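Local coordinates for protein peroxidase (Cellulomonas bogoriensis 69B4 = DSM 16987, PDB 6QZO) that binds heme b and probably acts as a DyP-type peroxidase, using peroxide to oxidise its substrates, at residues Pro31-His36 against Asp74-Thr79; Leu53-Thr58 against Gly168-Arg173. All coordinates share one frame; numbering follows the deposited sequence.

Contact 1. Residues Pro31-His36 against Asp74-Thr79; sequences PCHGEH and DIERLT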
loop_
_atom_site.group_PDB
_atom_site.type_symbol
_atom_site.label_atom_id
_atom_site.label_comp_id
_atom_site.label_asym_id
_atom_site.label_seq_id
_atom_site.Cartn_x
_atom_site.Cartn_y
_atom_site.Cartn_z
ATOM N N PRO A 31 20.206 2.094 12.961
ATOM C CA PRO A 31 20.805 1.045 13.780
ATOM C C PRO A 31 19.704 0.304 14.547
ATOM O O PRO A 31 18.809 0.956 15.085
ATOM C CB PRO A 31 21.768 1.782 14.728
ATOM C CG PRO A 31 22.047 3.089 13.994
ATOM C CD PRO A 31 20.741 3.425 13.294
ATOM N N CYS A 32 19.761 -1.024 14.541
ATOM C CA CYS A 32 18.795 -1.896 15.249
ATOM C C CYS A 32 19.265 -2.160 16.696
ATOM O O CYS A 32 18.430 -2.606 17.495
ATOM C CB CYS A 32 18.622 -3.203 14.485
ATOM S SG CYS A 32 20.142 -4.187 14.388
ATOM N N HIS A 33 20.531 -1.849 17.008
ATOM C CA HIS A 33 21.140 -1.989 18.355
ATOM C C HIS A 33 21.065 -0.678 19.139
ATOM O O HIS A 33 21.312 0.399 18.547
ATOM C CB HIS A 33 22.606 -2.438 18.263
ATOM C CG HIS A 33 22.771 -3.765 17.609
ATOM N ND1 HIS A 33 23.583 -3.941 16.508
ATOM C CD2 HIS A 33 22.206 -4.959 17.865
ATOM C CE1 HIS A 33 23.528 -5.198 16.122
ATOM N NE2 HIS A 33 22.689 -5.850 16.943
ATOM N N GLY A 34 20.769 -0.782 20.429
ATOM C CA GLY A 34 20.844 0.338 21.385
ATOM C C GLY A 34 20.201 -0.040 22.709
ATOM O O GLY A 34 19.757 -1.192 22.838
ATOM N N GLU A 35 20.174 0.901 23.655
ATOM C CA GLU A 35 19.394 0.852 24.919
ATOM C C GLU A 35 17.954 0.423 24.596
ATOM O O GLU A 35 17.398 -0.391 25.355
ATOM C CB GLU A 35 19.466 2.222 25.622
ATOM C CG GLU A 35 18.875 2.236 27.024
ATOM C CD GLU A 35 19.210 3.447 27.884
ATOM O OE1 GLU A 35 19.711 4.435 27.343
ATOM O OE2 GLU A 35 18.834 3.444 29.073
ATOM N N HIS A 36 17.374 0.928 23.505
ATOM C CA HIS A 36 15.959 0.647 23.121
ATOM C C HIS A 36 15.898 0.002 21.738
ATOM O O HIS A 36 16.866 0.153 20.971
ATOM C CB HIS A 36 15.135 1.936 23.140
ATOM C CG HIS A 36 15.434 2.847 24.287
ATOM N ND1 HIS A 36 14.986 2.592 25.569
ATOM C CD2 HIS A 36 16.096 4.024 24.340
ATOM C CE1 HIS A 36 15.359 3.577 26.363
ATOM N NE2 HIS A 36 16.051 4.469 25.630
ATOM N N ASP A 74 17.742 -12.000 11.304
ATOM C CA ASP A 74 17.053 -11.420 10.120
ATOM C C ASP A 74 16.939 -9.900 10.288
ATOM O O ASP A 74 17.170 -9.183 9.312
ATOM C CB ASP A 74 15.686 -12.067 9.891
ATOM C CG ASP A 74 15.769 -13.463 9.271
ATOM O OD1 ASP A 74 16.845 -13.797 8.741
ATOM O OD2 ASP A 74 14.746 -14.198 9.324
ATOM N N ILE A 75 16.607 -9.425 11.486
ATOM C CA ILE A 75 16.503 -7.965 11.763
ATOM C C ILE A 75 17.884 -7.331 11.562
ATOM O O ILE A 75 17.962 -6.282 10.900
ATOM C CB ILE A 75 15.948 -7.699 13.171
ATOM C CG1 ILE A 75 14.511 -8.189 13.321
ATOM C CG2 ILE A 75 16.050 -6.213 13.504
ATOM C CD1 ILE A 75 14.035 -8.206 14.750
ATOM N N GLU A 76 18.934 -7.931 12.117
ATOM C CA GLU A 76 20.300 -7.344 12.067
ATOM C C GLU A 76 20.761 -7.264 10.608
ATOM O O GLU A 76 21.448 -6.284 10.249
ATOM C CB GLU A 76 21.273 -8.148 12.938
ATOM C CG GLU A 76 21.069 -7.943 14.431
ATOM C CD GLU A 76 22.038 -8.671 15.347
ATOM O OE1 GLU A 76 22.900 -9.387 14.843
ATOM O OE2 GLU A 76 21.996 -8.429 16.555
ATOM N N ARG A 77 20.386 -8.257 9.797
ATOM C CA ARG A 77 20.761 -8.342 8.359
ATOM C C ARG A 77 19.906 -7.397 7.511
ATOM O O ARG A 77 20.485 -6.550 6.816
ATOM C CB ARG A 77 20.598 -9.775 7.859
ATOM C CG ARG A 77 21.819 -10.634 8.130
ATOM C CD ARG A 77 21.507 -12.105 8.262
ATOM N NE ARG A 77 22.769 -12.791 8.481
ATOM C CZ ARG A 77 23.658 -13.029 7.522
ATOM N NH1 ARG A 77 23.411 -12.693 6.273
ATOM N NH2 ARG A 77 24.783 -13.644 7.815
ATOM N N LEU A 78 18.587 -7.560 7.529
ATOM C CA LEU A 78 17.668 -6.815 6.616
ATOM C C LEU A 78 17.851 -5.304 6.835
ATOM O O LEU A 78 17.961 -4.576 5.834
ATOM C CB LEU A 78 16.218 -7.261 6.841
ATOM C CG LEU A 78 15.892 -8.702 6.430
ATOM C CD1 LEU A 78 14.538 -9.138 6.981
ATOM C CD2 LEU A 78 15.906 -8.863 4.918
ATOM N N THR A 79 17.976 -4.855 8.083
ATOM C CA THR A 79 18.070 -3.407 8.453
ATOM C C THR A 79 19.402 -2.805 7.979
ATOM O O THR A 79 19.480 -1.558 7.908
ATOM C CB THR A 79 17.844 -3.180 9.954
ATOM O OG1 THR A 79 18.825 -3.925 10.675
ATOM C CG2 THR A 79 16.462 -3.588 10.402
HETATM O O HOH W 1 20.520 -1.859 11.702
#

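Contact 2. Residues Leu53-Thr58 against Gly168-Arg173; sequences LDLAST and GLASVR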
loop_
_atom_site.group_PDB
_atom_site.type_symbol
_atom_site.label_atom_id
_atom_site.label_comp_id
_atom_site.label_asym_id
_atom_site.label_seq_id
_atom_site.Cartn_x
_atom_site.Cartn_y
_atom_site.Cartn_z
ATOM N N LEU A 53 1.333 -12.463 14.949
ATOM C CA LEU A 53 1.440 -13.926 14.774
ATOM C C LEU A 53 0.918 -14.598 16.037
ATOM O O LEU A 53 0.951 -13.964 17.103
ATOM C CB LEU A 53 2.891 -14.305 14.464
ATOM C CG LEU A 53 3.476 -13.648 13.205
ATOM C CD1 LEU A 53 4.335 -12.445 13.564
ATOM C CD2 LEU A 53 4.286 -14.649 12.397
ATOM N N ASP A 54 0.394 -15.807 15.882
ATOM C CA ASP A 54 -0.036 -16.676 17.005
ATOM C C ASP A 54 0.908 -17.875 17.080
ATOM O O ASP A 54 1.199 -18.491 16.045
ATOM C CB ASP A 54 -1.503 -17.076 16.851
ATOM C CG ASP A 54 -2.474 -16.005 17.277
ATOM O OD1 ASP A 54 -2.052 -15.055 17.981
ATOM O OD2 ASP A 54 -3.646 -16.127 16.887
ATOM N N LEU A 55 1.404 -18.184 18.269
ATOM C CA LEU A 55 2.277 -19.362 18.499
ATOM C C LEU A 55 1.450 -20.633 18.276
ATOM O O LEU A 55 0.240 -20.601 18.518
ATOM C CB LEU A 55 2.851 -19.282 19.917
ATOM C CG LEU A 55 3.762 -18.081 20.159
ATOM C CD1 LEU A 55 4.056 -17.904 21.630
ATOM C CD2 LEU A 55 5.063 -18.283 19.383
ATOM N N ALA A 56 2.072 -21.707 17.794
ATOM C CA ALA A 56 1.441 -23.054 17.744
ATOM C C ALA A 56 1.103 -23.509 19.168
ATOM O O ALA A 56 1.813 -23.093 20.085
ATOM C CB ALA A 56 2.361 -24.019 17.044
ATOM N N SER A 57 0.072 -24.334 19.331
ATOM C CA SER A 57 -0.362 -24.935 20.624
ATOM C C SER A 57 0.793 -25.739 21.252
ATOM O O SER A 57 0.840 -25.866 22.488
ATOM C CB SER A 57 -1.577 -25.794 20.445
ATOM O OG SER A 57 -1.299 -26.874 19.568
ATOM N N THR A 58 1.678 -26.276 20.413
ATOM C CA THR A 58 2.808 -27.162 20.809
ATOM C C THR A 58 4.026 -26.340 21.232
ATOM O O THR A 58 4.952 -26.928 21.780
ATOM C CB THR A 58 3.153 -28.136 19.675
ATOM O OG1 THR A 58 3.418 -27.380 18.490
ATOM C CG2 THR A 58 2.030 -29.116 19.394
ATOM N N GLY A 168 6.071 -22.914 11.309
ATOM C CA GLY A 168 6.110 -24.053 12.246
ATOM C C GLY A 168 6.228 -23.640 13.717
ATOM O O GLY A 168 5.978 -24.529 14.570
ATOM N N LEU A 169 6.575 -22.374 14.008
ATOM C CA LEU A 169 6.654 -21.834 15.397
ATOM C C LEU A 169 5.489 -20.868 15.653
ATOM O O LEU A 169 4.937 -20.858 16.771
ATOM C CB LEU A 169 7.988 -21.110 15.594
ATOM C CG LEU A 169 9.232 -21.932 15.249
ATOM C CD1 LEU A 169 10.472 -21.037 15.174
ATOM C CD2 LEU A 169 9.434 -23.055 16.258
ATOM N N ALA A 170 5.149 -20.062 14.653
ATOM C CA ALA A 170 4.043 -19.085 14.729
ATOM C C ALA A 170 3.470 -18.883 13.334
ATOM O O ALA A 170 4.252 -18.947 12.367
ATOM C CB ALA A 170 4.542 -17.798 15.306
ATOM N N SER A 171 2.160 -18.645 13.261
ATOM C CA SER A 171 1.446 -18.354 11.993
ATOM C C SER A 171 0.835 -16.953 12.067
ATOM O O SER A 171 0.605 -16.454 13.187
ATOM C CB SER A 171 0.441 -19.414 11.700
ATOM O OG SER A 171 -0.545 -19.468 12.719
ATOM N N VAL A 172 0.637 -16.333 10.911
ATOM C CA VAL A 172 0.083 -14.956 10.778
ATOM C C VAL A 172 -1.357 -14.970 11.300
ATOM O O VAL A 172 -2.114 -15.878 10.935
ATOM C CB VAL A 172 0.129 -14.455 9.326
ATOM C CG1 VAL A 172 -0.561 -13.104 9.187
ATOM C CG2 VAL A 172 1.553 -14.387 8.811
ATOM N N ARG A 173 -1.696 -13.993 12.143
ATOM C CA ARG A 173 -3.070 -13.796 12.659
ATOM C C ARG A 173 -3.716 -12.657 11.863
ATOM O O ARG A 173 -4.841 -12.833 11.352
ATOM C CB ARG A 173 -2.993 -13.488 14.156
ATOM C CG ARG A 173 -4.353 -13.263 14.799
ATOM C CD ARG A 173 -4.213 -12.796 16.233
ATOM N NE ARG A 173 -5.548 -12.552 16.747
ATOM C CZ ARG A 173 -6.381 -13.492 17.184
ATOM N NH1 ARG A 173 -6.020 -14.764 17.201
ATOM N NH2 ARG A 173 -7.582 -13.153 17.615
#

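Contact 1. Residues Pro31-His36 against Asp74-Thr79
Two neighbouring side chains of the N-terminal loop, Cys32 and His33, meet the C-terminal part of helix 61-78 in different ways. The tight part centres on Cys32, which is buried. Cys32 SG, held between its backbone N and carbonyl carbon (chi1 63°), lies 3.9 Å from CG of Glu76. Behind it, CB of Cys32 rests 4.1 Å from the CG2 branch of Ile75, whose side chain also packs on strand 100-105. The same sulphur sits over one face of the His33 ring, so it touches both the ring face and Glu76. Toward the partly exposed side the contact thins to one polar link, from His33 NE2 to Glu76 OE2 at 2.7 Å. The bond is nearly straight, at 171°, and OE2 lies in the ring plane; the carboxylate, however, is turned 75° from the ring and receives the N-H from above its own plane. Trp370 donates a second hydrogen bond to OE2 and packs edge-to-face with His33, fixing the pair further; the carboxylate would probably favour a protonated imidazole. Beside the sulphur, a water donates to Thr79 OG1 at 2.9 Å and weakly accepts from Cys32 N. Thr79 OG1 in turn donates a hydrogen bond to Ile75 O (2.5 Å), a carbonyl that also takes the Thr79 N-H. What results is a His-carboxylate hydrogen bond next to a small buried core, joining an irregular N-terminal segment to the C-terminal part of a helix, away from the heme site.

Contact 2. Residues Leu53-Thr58 against Gly168-Arg173
Strands 47-55 and 170-179 run antiparallel here, and their pairing is set by the backbone. Asp54 and Ser171 form a hydrogen-bonded pair: Asp54 N reaches Ser171 O at 2.8 Å, nearly along the C=O axis, and Ser171 N returns a bond of 2.9 Å to Asp54 O. Beyond the strand end, Ala56 N still bonds to Leu169 O (3.2 Å), but from above the carbonyl plane. On the face bearing Leu55 and Ala170, the small CB of Ala170 touches CB of Leu53 at 4.0 Å and the CD2 branch of Leu55 at 4.1 Å; the two leucines continue onto helix 61-78.

The other face carries Asp54, and the Arg173 side chain crosses it obliquely. CB of Arg173 lies 3.9 Å from Asp54 OD2, and CG, anti to the backbone N (chi1 180°), comes closer to the same oxygen. CD packs against both carboxylate oxygens. The chain is extended as far as NE, which turns to Cys139 O for its hydrogen bond. Past CZ, Arg173 NH1 meets Asp54 OD2 at 2.8 Å in a salt bridge, on the syn lone pair and within the guanidinium plane, although the two planar groups are inclined by 51°. NH2 is weakly bonded to Pro136 O, while Asp54 OD1 accepts from Asp142 N. An alanine in place of Arg173 would remove the salt bridge and the bond to Cys139 O, and would probably loosen Asp54 and the tie to the loop before strand 143-149. Ladder and salt bridge together join the first and last strands of the N-terminal four-stranded antiparallel sheet, one of the two ferredoxin-like halves of the DyP peroxidase fold.

From the N terminus, the chain passes through 31-36, enters strand 47-55, leaves it at 53-58 and climbs helix 61-78 to 74-79, where contact 1 closes the first loop. That loop therefore contains the whole first strand and nearly all of the helix. Contact 2 opens inside it, at the end of the strand, and closes only after strands 100-105 and 143-149 and helix 152-165, so the two closures cross. Their centres lie about 23 Å apart and their nearest atoms about 10 Å, so the two do not touch. Contact 1 fastens the N-terminal segment to the far end of the helix, whereas contact 2 zips the first strand to the fourth near the helix's beginning.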